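PDB 4FGM: aminopeptidase N family protein from Idiomarina loihiensis L2TR, which probably acts as a zinc-dependent aminopeptidase of the M61 family, removing amino-terminal residues from peptides. Local coordinates for residues E132-R144 and Q148-Y160. Sequence-based numbering, arbitrary orientation.
Sequences EAPLWKVATGMPR and QPHSWGCFRADNY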
# COMPACT_ATOMS: atom_id res chain seq x y z
N GLU A 132 3.68 -31.70 -8.94
CA GLU A 132 4.20 -31.20 -10.21
C GLU A 132 5.41 -30.30 -10.08
O GLU A 132 6.01 -29.92 -11.09
CB GLU A 132 3.10 -30.45 -10.96
CG GLU A 132 1.81 -31.24 -11.13
CD GLU A 132 0.64 -30.36 -11.55
OE1 GLU A 132 0.54 -30.00 -12.74
OE2 GLU A 132 -0.19 -30.02 -10.67
N ALA A 133 5.78 -29.95 -8.84
CA ALA A 133 6.92 -29.06 -8.60
C ALA A 133 7.54 -29.31 -7.24
O ALA A 133 7.63 -28.40 -6.41
CB ALA A 133 6.48 -27.60 -8.71
N PRO A 134 8.01 -30.54 -6.99
CA PRO A 134 8.61 -30.86 -5.70
C PRO A 134 9.90 -30.11 -5.34
O PRO A 134 10.20 -29.96 -4.16
CB PRO A 134 8.80 -32.38 -5.77
CG PRO A 134 9.02 -32.62 -7.23
CD PRO A 134 8.02 -31.71 -7.89
N LEU A 135 10.65 -29.64 -6.33
CA LEU A 135 11.89 -28.92 -6.03
C LEU A 135 11.70 -27.46 -5.58
O LEU A 135 12.66 -26.80 -5.19
CB LEU A 135 12.85 -28.94 -7.24
CG LEU A 135 13.67 -30.21 -7.51
CD1 LEU A 135 14.15 -30.80 -6.18
CD2 LEU A 135 12.85 -31.24 -8.26
N TRP A 136 10.46 -26.97 -5.63
CA TRP A 136 10.17 -25.60 -5.21
C TRP A 136 10.57 -25.31 -3.77
O TRP A 136 10.59 -26.21 -2.93
CB TRP A 136 8.68 -25.32 -5.36
CG TRP A 136 8.27 -24.85 -6.72
CD1 TRP A 136 9.06 -24.76 -7.83
CD2 TRP A 136 6.96 -24.42 -7.12
NE1 TRP A 136 8.33 -24.30 -8.90
CE2 TRP A 136 7.04 -24.08 -8.49
CE3 TRP A 136 5.74 -24.28 -6.45
CZ2 TRP A 136 5.93 -23.62 -9.21
CZ3 TRP A 136 4.63 -23.81 -7.17
CH2 TRP A 136 4.74 -23.48 -8.54
N LYS A 137 10.89 -24.05 -3.50
CA LYS A 137 11.26 -23.63 -2.15
C LYS A 137 10.08 -22.94 -1.49
O LYS A 137 9.12 -22.55 -2.15
CB LYS A 137 12.46 -22.69 -2.17
CG LYS A 137 13.74 -23.33 -2.66
CD LYS A 137 14.92 -22.39 -2.45
CE LYS A 137 16.04 -22.68 -3.43
NZ LYS A 137 16.42 -24.12 -3.42
N VAL A 138 10.18 -22.79 -0.17
CA VAL A 138 9.13 -22.17 0.62
C VAL A 138 9.69 -21.03 1.46
O VAL A 138 10.81 -21.13 1.98
CB VAL A 138 8.49 -23.22 1.58
CG1 VAL A 138 7.49 -22.55 2.51
CG2 VAL A 138 7.82 -24.30 0.77
N ALA A 139 8.92 -19.96 1.59
CA ALA A 139 9.32 -18.81 2.38
C ALA A 139 8.09 -18.25 3.07
O ALA A 139 7.02 -18.11 2.47
CB ALA A 139 9.96 -17.75 1.48
N THR A 140 8.23 -17.95 4.36
CA THR A 140 7.14 -17.41 5.16
C THR A 140 7.66 -17.06 6.54
O THR A 140 8.73 -17.51 6.95
CB THR A 140 6.01 -18.44 5.33
OG1 THR A 140 4.99 -17.89 6.17
CG2 THR A 140 6.55 -19.72 6.00
N GLY A 141 6.90 -16.25 7.26
CA GLY A 141 7.31 -15.88 8.60
C GLY A 141 6.59 -16.72 9.64
O GLY A 141 6.83 -16.58 10.83
N MSE A 142 5.69 -17.59 9.19
CA MSE A 142 4.96 -18.43 10.14
C MSE A 142 5.93 -19.38 10.83
O MSE A 142 6.72 -20.06 10.18
CB MSE A 142 3.89 -19.24 9.42
CG MSE A 142 2.84 -19.82 10.36
SE MSE A 142 1.42 -20.76 9.42
CE MSE A 142 0.46 -19.22 8.70
N PRO A 143 5.90 -19.43 12.18
CA PRO A 143 6.78 -20.30 12.97
C PRO A 143 6.82 -21.72 12.41
O PRO A 143 5.77 -22.36 12.23
CB PRO A 143 6.18 -20.24 14.37
CG PRO A 143 5.60 -18.84 14.41
CD PRO A 143 4.94 -18.71 13.05
N ARG A 144 8.02 -22.21 12.14
CA ARG A 144 8.17 -23.55 11.59
C ARG A 144 8.31 -24.61 12.68
O ARG A 144 9.08 -24.44 13.62
CB ARG A 144 9.38 -23.61 10.66
CG ARG A 144 9.64 -24.98 10.06
CD ARG A 144 10.87 -24.98 9.19
NE ARG A 144 10.68 -24.30 7.91
CZ ARG A 144 10.06 -24.84 6.86
NH1 ARG A 144 9.55 -26.06 6.93
NH2 ARG A 144 9.99 -24.16 5.72
N GLN A 148 12.90 -28.88 6.34
CA GLN A 148 14.10 -28.09 6.09
C GLN A 148 13.62 -26.63 6.02
O GLN A 148 12.55 -26.35 5.49
CB GLN A 148 14.74 -28.51 4.76
CG GLN A 148 15.03 -30.02 4.64
CD GLN A 148 16.24 -30.48 5.44
OE1 GLN A 148 16.88 -29.68 6.14
NE2 GLN A 148 16.56 -31.77 5.35
N PRO A 149 14.42 -25.68 6.55
CA PRO A 149 14.18 -24.23 6.63
C PRO A 149 13.49 -23.45 5.50
O PRO A 149 12.76 -22.49 5.76
CB PRO A 149 15.56 -23.66 6.97
CG PRO A 149 16.50 -24.69 6.42
CD PRO A 149 15.84 -25.98 6.82
N HIS A 150 13.74 -23.84 4.25
CA HIS A 150 13.12 -23.18 3.10
C HIS A 150 12.40 -24.22 2.26
O HIS A 150 12.29 -24.10 1.04
CB HIS A 150 14.18 -22.47 2.25
CG HIS A 150 14.74 -21.24 2.90
ND1 HIS A 150 13.95 -20.18 3.28
CD2 HIS A 150 16.01 -20.92 3.24
CE1 HIS A 150 14.71 -19.25 3.84
NE2 HIS A 150 15.96 -19.68 3.83
N SER A 151 11.91 -25.25 2.92
CA SER A 151 11.23 -26.30 2.19
C SER A 151 9.89 -26.64 2.82
O SER A 151 9.38 -25.89 3.66
CB SER A 151 12.11 -27.55 2.13
OG SER A 151 11.69 -28.40 1.08
N TRP A 152 9.32 -27.76 2.41
CA TRP A 152 8.03 -28.21 2.91
C TRP A 152 8.05 -28.55 4.40
O TRP A 152 9.11 -28.77 4.98
CB TRP A 152 7.58 -29.41 2.07
CG TRP A 152 7.79 -29.11 0.62
CD1 TRP A 152 8.78 -29.60 -0.19
CD2 TRP A 152 7.12 -28.10 -0.15
NE1 TRP A 152 8.76 -28.95 -1.41
CE2 TRP A 152 7.76 -28.02 -1.40
CE3 TRP A 152 6.04 -27.24 0.12
CZ2 TRP A 152 7.35 -27.12 -2.40
CZ3 TRP A 152 5.63 -26.35 -0.87
CH2 TRP A 152 6.29 -26.30 -2.12
N GLY A 153 6.87 -28.56 5.03
CA GLY A 153 6.81 -28.87 6.45
C GLY A 153 5.57 -28.41 7.19
O GLY A 153 4.55 -28.09 6.60
N CYS A 154 5.67 -28.39 8.52
CA CYS A 154 4.57 -28.00 9.38
C CYS A 154 4.84 -26.69 10.10
O CYS A 154 5.95 -26.43 10.56
CB CYS A 154 4.32 -29.11 10.41
SG CYS A 154 3.75 -30.66 9.68
N PHE A 155 3.80 -25.87 10.20
CA PHE A 155 3.92 -24.57 10.84
C PHE A 155 2.82 -24.41 11.89
O PHE A 155 1.77 -25.05 11.80
CB PHE A 155 3.82 -23.45 9.79
CG PHE A 155 4.81 -23.59 8.66
CD1 PHE A 155 4.56 -24.45 7.60
CD2 PHE A 155 6.00 -22.87 8.68
CE1 PHE A 155 5.49 -24.60 6.57
CE2 PHE A 155 6.93 -23.01 7.66
CZ PHE A 155 6.68 -23.87 6.60
N ARG A 156 3.07 -23.56 12.87
CA ARG A 156 2.10 -23.32 13.94
C ARG A 156 1.87 -21.83 14.22
O ARG A 156 2.82 -21.05 14.30
CB ARG A 156 2.56 -24.01 15.23
CG ARG A 156 1.61 -23.83 16.41
CD ARG A 156 2.14 -24.54 17.65
NE ARG A 156 1.29 -24.30 18.82
CZ ARG A 156 1.13 -23.12 19.41
NH1 ARG A 156 1.76 -22.04 18.94
NH2 ARG A 156 0.34 -23.00 20.46
N ALA A 157 0.61 -21.46 14.37
CA ALA A 157 0.24 -20.09 14.70
C ALA A 157 -0.53 -20.14 16.02
O ALA A 157 -1.26 -21.09 16.27
CB ALA A 157 -0.63 -19.50 13.60
N ASP A 158 -0.38 -19.12 16.86
CA ASP A 158 -1.07 -19.12 18.14
C ASP A 158 -2.59 -19.12 18.04
O ASP A 158 -3.28 -19.59 18.94
CB ASP A 158 -0.60 -17.94 18.99
CG ASP A 158 0.87 -18.04 19.37
OD1 ASP A 158 1.41 -19.16 19.38
OD2 ASP A 158 1.48 -16.99 19.68
N ASN A 159 -3.12 -18.60 16.93
CA ASN A 159 -4.57 -18.54 16.73
C ASN A 159 -4.91 -18.16 15.29
O ASN A 159 -4.03 -17.80 14.50
CB ASN A 159 -5.17 -17.51 17.69
CG ASN A 159 -4.44 -16.19 17.66
OD1 ASN A 159 -4.26 -15.60 16.59
ND2 ASN A 159 -4.01 -15.72 18.82
N TYR A 160 -6.19 -18.22 14.94
CA TYR A 160 -6.61 -17.90 13.59
C TYR A 160 -6.10 -16.53 13.12
O TYR A 160 -5.66 -16.38 11.98
CB TYR A 160 -8.13 -17.94 13.46
CG TYR A 160 -8.59 -17.83 12.02
CD1 TYR A 160 -8.40 -18.89 11.13
CD2 TYR A 160 -9.18 -16.67 11.55
CE1 TYR A 160 -8.78 -18.79 9.79
CE2 TYR A 160 -9.56 -16.55 10.21
CZ TYR A 160 -9.36 -17.62 9.34
OH TYR A 160 -9.71 -17.51 8.02
O HOH W 1 12.27 -27.63 -1.39
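In the N-terminal beta domain of this M61-family protein, strands 137-140 and 153-157 pair with different neighbours, 168-171 and 123-127. Val138 meets Trp152 here: CG2 sits 3.6 Å from the six-membered ring centroid, 22° off its normal, a CH-pi contact over the face. With CG1 anti to the backbone N, CG2 is the branch turned to the indole. At the ring edge, Trp152 NE1 donates to Pro134 O (3.3 Å, 160°), which, with Val138 on the face, probably limits the indole's rotation. An alanine in place of Trp152 would probably leave Pro134 O without this donor and Val138 CG2 without its flat cover. The edge of the Arg144 guanidinium faces Ser151 O and Trp152 O: NH2 bonds Ser151 O at 2.8 Å and, weakly, Pro149 O; NH1 bonds both edge carbonyls weakly, and also Ser146 O. Phe155 CZ lies 3.3 Å above the guanidinium plane, offset toward the rim, the two planes 58° apart. A single backbone bridge, Arg144 with Phe155, includes Arg156 N donating to Pro143 O (3.0 Å); Met142 SE packs 3.6 Å from Phe155 CB. One cation thus gathers several backbone carbonyls, whose dipoles would partly balance its charge, with Phe155 and Gln148 O on opposite faces.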